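Local coordinates for protein alanine racemase (Corynebacterium glutamicum, PDB 2DY3) that binds pyridoxal-5'-phosphate in the TIM-type barrel of a two-domain alanine racemase fold, whose second domain is rich in beta strands, at residues B[215-218]-B[223-226]; B[21-26]-B[201-206]; B[336-341]-B[346-351]. All blocks are in the same frame, centred on the assembly; numbering follows the deposited sequence.

Overall arrangement
Interactions 2 and 3 are buried, whereas interaction 1 is only partly so. Interactions 1 and 2 belong to the N-terminal barrel domain and touch where Pro224 meets Leu203; interaction 3 pairs two short helices of the C-terminal domain and reaches interaction 1 through Leu217 and Tyr346. Pyridoxal-5'-phosphate joins interactions 1 and 3, which hold its phosphate by backbone N-H groups in one and by a tyrosine hydroxyl in the other. Interaction 2 is aromatic, sulfur and aliphatic packing between two helix ends. Its centre lies about 25 Å from that of interaction 3, and the nearest atoms of the two are about 8 Å apart.

Interaction 1: residues B[215-218]-B[223-226]; sequences PGLA and EPVA. With PLP (pyridoxal-5'-phosphate), chain F.
Leu217 meets Pro224 and the backbone of Glu223 through a single methyl group. Its CD1 lies 4.1 Å from Pro224 CG, and the same carbon is 4.0 Å from Glu223 N. The leucine chain and the proline ring run alongside each other in opposite senses, and the overlap is slight and apolar between the side chains. With CG placed anti to the backbone N (chi1 -161°), the leucine branch is carried across toward residues 223-226. The close packing lies at the other end of this residue, against the cofactor: Leu217 CB is 3.4 Å from O1P of pyridoxal-5'-phosphate. Two successive backbone amides grip the phosphate. Gly216 N donates to O3P of pyridoxal-5'-phosphate at 2.8 Å with an N-H...O angle of 159°. Leu217 N donates to O1P of pyridoxal-5'-phosphate at 2.9 Å and 166°. Bonds to two different oxygens should restrict rotation of the phosphate. Segment 215-218 follows strand 212-213 of the parallel barrel sheet, and a phosphate held by a loop after a strand in this way is a familiar feature of TIM-barrel folds. Ser199 N and the hydroxyls of Tyr38 and Tyr346 add further bonds to the cofactor, while Ser199 OG accepts from Ala218 N. Gly216 has no side chain, and O1P packs close on the side where one would begin. The looser side is that of residues 223-226. Pro224 is partly exposed, although its ring also packs on Leu203, Ser199 and Pro200. Glu223 points its CB away from Leu217, and its carboxylate is instead hydrogen-bonded through OE1 to His230 ND1.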
loop_
_atom_site.group_PDB
_atom_site.type_symbol
_atom_site.label_atom_id
_atom_site.label_comp_id
_atom_site.label_asym_id
_atom_site.label_seq_id
_atom_site.Cartn_x
_atom_site.Cartn_y
_atom_site.Cartn_z
ATOM N N PRO B 215 10.278 -12.541 17.468
ATOM C CA PRO B 215 10.297 -11.112 17.181
ATOM C C PRO B 215 10.221 -10.854 15.682
ATOM O O PRO B 215 10.678 -11.665 14.870
ATOM C CB PRO B 215 11.623 -10.661 17.782
ATOM C CG PRO B 215 12.511 -11.840 17.539
ATOM C CD PRO B 215 11.620 -13.033 17.836
ATOM N N GLY B 216 9.617 -9.730 15.323
ATOM C CA GLY B 216 9.528 -9.366 13.926
ATOM C C GLY B 216 10.276 -8.061 13.725
ATOM O O GLY B 216 11.370 -8.025 13.156
ATOM N N LEU B 217 9.667 -6.992 14.229
ATOM C CA LEU B 217 10.183 -5.631 14.141
ATOM C C LEU B 217 11.705 -5.491 14.300
ATOM O O LEU B 217 12.351 -4.821 13.498
ATOM C CB LEU B 217 9.455 -4.774 15.184
ATOM C CG LEU B 217 9.422 -3.246 15.096
ATOM C CD1 LEU B 217 10.745 -2.727 15.503
ATOM C CD2 LEU B 217 9.048 -2.768 13.699
ATOM N N ALA B 218 12.274 -6.122 15.325
ATOM C CA ALA B 218 13.712 -6.029 15.569
ATOM C C ALA B 218 14.615 -6.508 14.424
ATOM O O ALA B 218 15.729 -6.004 14.262
ATOM C CB ALA B 218 14.072 -6.774 16.863
ATOM N N GLU B 223 13.454 -0.181 16.938
ATOM C CA GLU B 223 13.229 -0.375 18.371
ATOM C C GLU B 223 11.753 -0.247 18.733
ATOM O O GLU B 223 11.095 0.738 18.390
ATOM C CB GLU B 223 14.037 0.643 19.183
ATOM C CG GLU B 223 15.556 0.449 19.148
ATOM C CD GLU B 223 16.008 -0.833 19.835
ATOM O OE1 GLU B 223 15.239 -1.371 20.657
ATOM O OE2 GLU B 223 17.137 -1.297 19.563
ATOM N N PRO B 224 11.215 -1.254 19.432
ATOM C CA PRO B 224 9.820 -1.329 19.878
ATOM C C PRO B 224 9.483 -0.357 21.004
ATOM O O PRO B 224 8.362 0.146 21.083
ATOM C CB PRO B 224 9.676 -2.782 20.335
ATOM C CG PRO B 224 10.757 -3.503 19.577
ATOM C CD PRO B 224 11.899 -2.536 19.657
ATOM N N VAL B 225 10.451 -0.099 21.875
ATOM C CA VAL B 225 10.241 0.796 23.009
ATOM C C VAL B 225 11.217 1.965 23.031
ATOM O O VAL B 225 12.429 1.783 22.928
ATOM C CB VAL B 225 10.367 0.029 24.338
ATOM C CG1 VAL B 225 11.674 -0.739 24.364
ATOM C CG2 VAL B 225 10.294 0.995 25.509
ATOM N N ALA B 226 10.675 3.169 23.171
ATOM C CA ALA B 226 11.493 4.374 23.207
ATOM C C ALA B 226 12.446 4.350 24.394
ATOM O O ALA B 226 12.068 3.953 25.499
ATOM C CB ALA B 226 10.601 5.607 23.284
HETATM N N1 PLP F . 3.629 -12.823 16.759
HETATM C C2 PLP F . 2.392 -12.633 16.135
HETATM C C2A PLP F . 1.262 -13.610 16.411
HETATM C C3 PLP F . 2.227 -11.526 15.269
HETATM O O3 PLP F . 1.012 -11.315 14.649
HETATM C C4 PLP F . 3.321 -10.635 15.042
HETATM C C4A PLP F . 3.188 -9.385 14.133
HETATM C C5 PLP F . 4.567 -10.870 15.721
HETATM C C6 PLP F . 4.698 -11.963 16.562
HETATM C C5A PLP F . 5.757 -9.971 15.565
HETATM O O4P PLP F . 5.685 -8.873 16.465
HETATM P P PLP F . 6.775 -7.679 16.603
HETATM O O1P PLP F . 6.979 -7.077 15.291
HETATM O O2P PLP F . 6.113 -6.783 17.552
HETATM O O3P PLP F . 7.977 -8.372 17.116
#

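Interaction 2: residues B[21-26]-B[201-206]; sequences KQMAGP and AFLTRS
The Phe202 ring reaches the end of helix 10-24 with its CZ corner, close to Met23 and Ala24. Ala24 N sits at the ring edge, in the ring plane, 3.8 Å from Phe202 CZ. Met23 CB approaches obliquely, 3.7 Å from the same CZ, and its sulfur stays on a slant: Met23 SD is 5.5 Å from the ring centroid and 46° off the ring normal, a Met-aromatic contact that is neither face-on nor edge-on. Ala24 CB completes the contact at 4.2 Å from Phe202 CZ. The ring of His209 also meets that of Phe202. The phenylalanine extends this far because its CG stands anti to the backbone N (chi1 176°). In the N-terminal barrel domain this contact joins the last turn of helix 10-24, which leads into strand 28-32, to the end of the short helix 199-202, whose opening residues Ser199 and Pro200 belong to the pyridoxal-5'-phosphate pocket. Beside the ring, Met23 bends at its last torsion (chi3 74°) and crosses Leu203 at about a right angle. The methyl Met23 CE presses on Leu203 CD2 at 3.4 Å, tighter than usual for two carbons, while Met23 SD is 3.8 Å from that same CD2. Helix 10-24 ends just past Ala24, at Gly25 with its positive phi, and helix 199-202 ends at Phe202, Leu203 being the first residue to leave it. The carbonyl of Ala201 accepts from both Thr204 N and Arg205 N, which follow Leu203. Arg205 turns elsewhere, forming salt bridges with Asp207 and Asp171.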
loop_
_atom_site.group_PDB
_atom_site.type_symbol
_atom_site.label_atom_id
_atom_site.label_comp_id
_atom_site.label_asym_id
_atom_site.label_seq_id
_atom_site.Cartn_x
_atom_site.Cartn_y
_atom_site.Cartn_z
ATOM N N LYS B 21 19.914 -13.492 17.696
ATOM C CA LYS B 21 20.289 -14.867 17.982
ATOM C C LYS B 21 21.094 -14.899 19.282
ATOM O O LYS B 21 20.847 -15.728 20.157
ATOM C CB LYS B 21 21.114 -15.449 16.827
ATOM C CG LYS B 21 21.251 -16.965 16.870
ATOM C CD LYS B 21 19.880 -17.633 16.835
ATOM C CE LYS B 21 19.969 -19.141 17.032
ATOM N NZ LYS B 21 20.692 -19.809 15.925
ATOM N N GLN B 22 22.050 -13.987 19.419
ATOM C CA GLN B 22 22.849 -13.945 20.636
ATOM C C GLN B 22 21.947 -13.701 21.848
ATOM O O GLN B 22 22.094 -14.355 22.877
ATOM C CB GLN B 22 23.915 -12.849 20.549
ATOM C CG GLN B 22 24.874 -12.847 21.735
ATOM C CD GLN B 22 25.673 -14.144 21.846
ATOM O OE1 GLN B 22 26.347 -14.393 22.851
ATOM N NE2 GLN B 22 25.607 -14.970 20.805
ATOM N N MET B 23 21.008 -12.770 21.713
ATOM C CA MET B 23 20.080 -12.439 22.796
ATOM C C MET B 23 19.113 -13.565 23.171
ATOM O O MET B 23 18.626 -13.619 24.301
ATOM C CB MET B 23 19.255 -11.203 22.428
ATOM C CG MET B 23 20.036 -9.905 22.377
ATOM S SD MET B 23 18.966 -8.522 21.939
ATOM C CE MET B 23 18.058 -8.300 23.468
ATOM N N ALA B 24 18.816 -14.449 22.224
ATOM C CA ALA B 24 17.894 -15.545 22.494
ATOM C C ALA B 24 18.535 -16.631 23.351
ATOM O O ALA B 24 17.859 -17.304 24.125
ATOM C CB ALA B 24 17.390 -16.138 21.183
ATOM N N GLY B 25 19.846 -16.798 23.222
ATOM C CA GLY B 25 20.518 -17.822 23.998
ATOM C C GLY B 25 20.079 -19.215 23.582
ATOM O O GLY B 25 20.106 -19.542 22.399
ATOM N N PRO B 26 19.654 -20.055 24.536
ATOM C CA PRO B 26 19.205 -21.428 24.279
ATOM C C PRO B 26 17.825 -21.512 23.618
ATOM O O PRO B 26 17.470 -22.538 23.034
ATOM C CB PRO B 26 19.214 -22.048 25.673
ATOM C CG PRO B 26 18.739 -20.900 26.521
ATOM C CD PRO B 26 19.541 -19.724 25.968
ATOM N N ALA B 201 8.467 -7.473 24.168
ATOM C CA ALA B 201 8.636 -8.371 25.304
ATOM C C ALA B 201 10.019 -9.026 25.296
ATOM O O ALA B 201 10.687 -9.091 26.327
ATOM C CB ALA B 201 7.547 -9.443 25.289
ATOM N N PHE B 202 10.441 -9.504 24.129
ATOM C CA PHE B 202 11.739 -10.156 23.975
ATOM C C PHE B 202 12.900 -9.262 24.395
ATOM O O PHE B 202 13.827 -9.709 25.065
ATOM C CB PHE B 202 11.941 -10.587 22.519
ATOM C CG PHE B 202 13.299 -11.179 22.236
ATOM C CD1 PHE B 202 13.748 -12.291 22.932
ATOM C CD2 PHE B 202 14.111 -10.638 21.251
ATOM C CE1 PHE B 202 14.986 -12.855 22.649
ATOM C CE2 PHE B 202 15.347 -11.193 20.961
ATOM C CZ PHE B 202 15.785 -12.305 21.660
ATOM N N LEU B 203 12.849 -7.998 23.993
ATOM C CA LEU B 203 13.914 -7.062 24.320
ATOM C C LEU B 203 13.827 -6.506 25.738
ATOM O O LEU B 203 14.551 -5.572 26.072
ATOM C CB LEU B 203 13.921 -5.895 23.323
ATOM C CG LEU B 203 14.201 -6.193 21.844
ATOM C CD1 LEU B 203 14.133 -4.897 21.046
ATOM C CD2 LEU B 203 15.571 -6.841 21.686
ATOM N N THR B 204 12.951 -7.068 26.570
ATOM C CA THR B 204 12.814 -6.581 27.944
ATOM C C THR B 204 12.372 -7.615 28.980
ATOM O O THR B 204 12.404 -7.341 30.178
ATOM C CB THR B 204 11.827 -5.399 28.023
ATOM O OG1 THR B 204 11.778 -4.912 29.370
ATOM C CG2 THR B 204 10.432 -5.840 27.612
ATOM N N ARG B 205 11.956 -8.793 28.529
ATOM C CA ARG B 205 11.502 -9.841 29.442
ATOM C C ARG B 205 12.192 -11.167 29.134
ATOM O O ARG B 205 11.615 -12.042 28.483
ATOM C CB ARG B 205 9.982 -10.023 29.335
ATOM C CG ARG B 205 9.163 -8.851 29.847
ATOM C CD ARG B 205 9.336 -8.679 31.345
ATOM N NE ARG B 205 8.742 -9.772 32.110
ATOM C CZ ARG B 205 7.441 -9.901 32.355
ATOM N NH1 ARG B 205 6.578 -9.002 31.897
ATOM N NH2 ARG B 205 7.000 -10.928 33.068
ATOM N N SER B 206 13.426 -11.315 29.604
ATOM C CA SER B 206 14.174 -12.540 29.365
ATOM C C SER B 206 13.544 -13.697 30.126
ATOM O O SER B 206 13.771 -14.864 29.806
ATOM C CB SER B 206 15.630 -12.368 29.792
ATOM O OG SER B 206 16.371 -13.547 29.525
#

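Interaction 3: residues B[336-341]-B[346-351]; sequences DFAERL and YEVVCR. With PLP (pyridoxal-5'-phosphate), chain F.
Val348 pushes into helix 334-340 against Phe337 and Ala338, and one of its methyl groups does most of the work. Starting at its root, Val348 CB is 4.1 Å from Phe337 CD1. The branch CG1, set anti to the carbonyl carbon (chi1 -59°), then carries the side chain onto the other helix. This methyl lies 3.5 Å from Ala338 CA and 3.7 Å from Ala338 CB, and it also touches Phe337 CD1 at 3.9 Å, coming to that ring obliquely. The small alanine lets the helices come close, with Ala338 CA and Val348 CA 6.0 Å apart. The Phe337 and Val348 side chains pass alongside each other, pointing opposite ways. One face of the Phe337 ring is covered by Leu341 CD1, toward the rim, and Phe287 meets the same ring edge-to-face. On the outward side of helix 334-340, Arg340 forms a salt bridge with Asp336, resting on charge alone because the oxygen lies well out of the guanidinium plane. Helix 345-350 also lies at the dimer interface. Glu347 OE1 bonds to Thr343 OG1, Glu347 OE2 accepts from Arg281 N of the second subunit, and Tyr275 of that subunit packs on Tyr346, Glu347 and Arg351. Tyr346 sets out with its CB directed away from residues 336-341 and brings its ring to the cofactor. The phosphorus lies at the ring edge, in plane. Tyr346 CE2 is 3.2 Å from O1P of pyridoxal-5'-phosphate, and Tyr346 OH donates to O2P at 2.7 Å. A C-terminal-domain tyrosine thus completes the phosphate site of the N-terminal barrel, at the domain junction that houses pyridoxal-5'-phosphate in the alanine racemase fold.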
loop_
_atom_site.group_PDB
_atom_site.type_symbol
_atom_site.label_atom_id
_atom_site.label_comp_id
_atom_site.label_asym_id
_atom_site.label_seq_id
_atom_site.Cartn_x
_atom_site.Cartn_y
_atom_site.Cartn_z
ATOM N N ASP B 336 11.332 8.337 14.080
ATOM C CA ASP B 336 11.135 9.786 14.089
ATOM C C ASP B 336 9.996 10.158 13.141
ATOM O O ASP B 336 9.093 10.931 13.493
ATOM C CB ASP B 336 12.406 10.497 13.632
ATOM C CG ASP B 336 12.228 12.000 13.544
ATOM O OD1 ASP B 336 12.312 12.672 14.591
ATOM O OD2 ASP B 336 11.986 12.512 12.432
ATOM N N PHE B 337 10.050 9.605 11.931
ATOM C CA PHE B 337 9.031 9.867 10.923
ATOM C C PHE B 337 7.676 9.409 11.453
ATOM O O PHE B 337 6.665 10.084 11.265
ATOM C CB PHE B 337 9.369 9.118 9.627
ATOM C CG PHE B 337 8.447 9.431 8.484
ATOM C CD1 PHE B 337 7.666 8.442 7.913
ATOM C CD2 PHE B 337 8.359 10.716 7.981
ATOM C CE1 PHE B 337 6.813 8.731 6.863
ATOM C CE2 PHE B 337 7.508 11.009 6.930
ATOM C CZ PHE B 337 6.735 10.017 6.373
ATOM N N ALA B 338 7.671 8.260 12.126
ATOM C CA ALA B 338 6.450 7.705 12.698
ATOM C C ALA B 338 5.821 8.676 13.686
ATOM O O ALA B 338 4.632 8.978 13.592
ATOM C CB ALA B 338 6.747 6.381 13.393
ATOM N N GLU B 339 6.616 9.162 14.637
ATOM C CA GLU B 339 6.091 10.087 15.632
ATOM C C GLU B 339 5.648 11.414 15.019
ATOM O O GLU B 339 4.714 12.042 15.516
ATOM C CB GLU B 339 7.108 10.302 16.763
ATOM C CG GLU B 339 8.565 10.351 16.342
ATOM C CD GLU B 339 9.518 10.331 17.533
ATOM O OE1 GLU B 339 10.743 10.458 17.323
ATOM O OE2 GLU B 339 9.041 10.184 18.680
ATOM N N ARG B 340 6.302 11.835 13.939
ATOM C CA ARG B 340 5.920 13.075 13.267
ATOM C C ARG B 340 4.530 12.866 12.677
ATOM O O ARG B 340 3.730 13.798 12.596
ATOM C CB ARG B 340 6.904 13.416 12.138
ATOM C CG ARG B 340 8.283 13.890 12.601
ATOM C CD ARG B 340 8.263 15.338 13.072
ATOM N NE ARG B 340 9.459 15.686 13.841
ATOM C CZ ARG B 340 10.706 15.629 13.377
ATOM N NH1 ARG B 340 10.943 15.237 12.133
ATOM N NH2 ARG B 340 11.722 15.962 14.164
ATOM N N LEU B 341 4.249 11.628 12.275
ATOM C CA LEU B 341 2.960 11.280 11.684
ATOM C C LEU B 341 1.957 10.762 12.709
ATOM O O LEU B 341 0.899 10.251 12.347
ATOM C CB LEU B 341 3.149 10.243 10.570
ATOM C CG LEU B 341 3.415 10.827 9.178
ATOM C CD1 LEU B 341 4.513 11.878 9.264
ATOM C CD2 LEU B 341 3.797 9.718 8.209
ATOM N N TYR B 346 6.132 0.603 12.908
ATOM C CA TYR B 346 5.592 -0.586 12.244
ATOM C C TYR B 346 4.825 -0.157 10.993
ATOM O O TYR B 346 4.964 -0.749 9.918
ATOM C CB TYR B 346 4.599 -1.327 13.145
ATOM C CG TYR B 346 5.172 -2.046 14.347
ATOM C CD1 TYR B 346 5.457 -1.365 15.521
ATOM C CD2 TYR B 346 5.359 -3.427 14.327
ATOM C CE1 TYR B 346 5.903 -2.035 16.643
ATOM C CE2 TYR B 346 5.806 -4.107 15.444
ATOM C CZ TYR B 346 6.076 -3.405 16.602
ATOM O OH TYR B 346 6.494 -4.075 17.730
ATOM N N GLU B 347 4.003 0.878 11.143
ATOM C CA GLU B 347 3.189 1.359 10.034
ATOM C C GLU B 347 3.972 2.101 8.958
ATOM O O GLU B 347 3.703 1.936 7.769
ATOM C CB GLU B 347 2.044 2.239 10.551
ATOM C CG GLU B 347 1.095 2.710 9.441
ATOM C CD GLU B 347 -0.194 3.329 9.974
ATOM O OE1 GLU B 347 -0.116 4.245 10.816
ATOM O OE2 GLU B 347 -1.287 2.904 9.547
ATOM N N VAL B 348 4.949 2.906 9.357
ATOM C CA VAL B 348 5.723 3.643 8.371
ATOM C C VAL B 348 6.504 2.727 7.415
ATOM O O VAL B 348 6.546 2.989 6.216
ATOM C CB VAL B 348 6.689 4.651 9.047
ATOM C CG1 VAL B 348 5.890 5.637 9.906
ATOM C CG2 VAL B 348 7.707 3.931 9.883
ATOM N N VAL B 349 7.109 1.651 7.915
ATOM C CA VAL B 349 7.849 0.777 7.007
ATOM C C VAL B 349 6.920 0.026 6.055
ATOM O O VAL B 349 7.341 -0.408 4.984
ATOM C CB VAL B 349 8.734 -0.240 7.761
ATOM C CG1 VAL B 349 9.785 0.511 8.587
ATOM C CG2 VAL B 349 7.877 -1.149 8.635
ATOM N N CYS B 350 5.655 -0.108 6.444
ATOM C CA CYS B 350 4.666 -0.792 5.614
ATOM C C CYS B 350 4.033 0.151 4.599
ATOM O O CYS B 350 3.329 -0.296 3.693
ATOM C CB CYS B 350 3.545 -1.388 6.481
ATOM S SG CYS B 350 3.943 -2.940 7.319
ATOM N N ARG B 351 4.282 1.451 4.740
ATOM C CA ARG B 351 3.684 2.436 3.842
ATOM C C ARG B 351 4.146 2.514 2.386
ATOM O O ARG B 351 3.310 2.608 1.483
ATOM C CB ARG B 351 3.777 3.834 4.463
ATOM C CG ARG B 351 2.871 4.043 5.672
ATOM C CD ARG B 351 1.386 3.959 5.301
ATOM N NE ARG B 351 1.032 2.676 4.695
ATOM C CZ ARG B 351 1.104 1.500 5.315
ATOM N NH1 ARG B 351 1.514 1.435 6.575
ATOM N NH2 ARG B 351 0.783 0.384 4.667
HETATM N N1 PLP F . 3.629 -12.823 16.759
HETATM C C2 PLP F . 2.392 -12.633 16.135
HETATM C C2A PLP F . 1.262 -13.610 16.411
HETATM C C3 PLP F . 2.227 -11.526 15.269
HETATM O O3 PLP F . 1.012 -11.315 14.649
HETATM C C4 PLP F . 3.321 -10.635 15.042
HETATM C C4A PLP F . 3.188 -9.385 14.133
HETATM C C5 PLP F . 4.567 -10.870 15.721
HETATM C C6 PLP F . 4.698 -11.963 16.562
HETATM C C5A PLP F . 5.757 -9.971 15.565
HETATM O O4P PLP F . 5.685 -8.873 16.465
HETATM P P PLP F . 6.775 -7.679 16.603
HETATM O O1P PLP F . 6.979 -7.077 15.291
HETATM O O2P PLP F . 6.113 -6.783 17.552
HETATM O O3P PLP F . 7.977 -8.372 17.116
#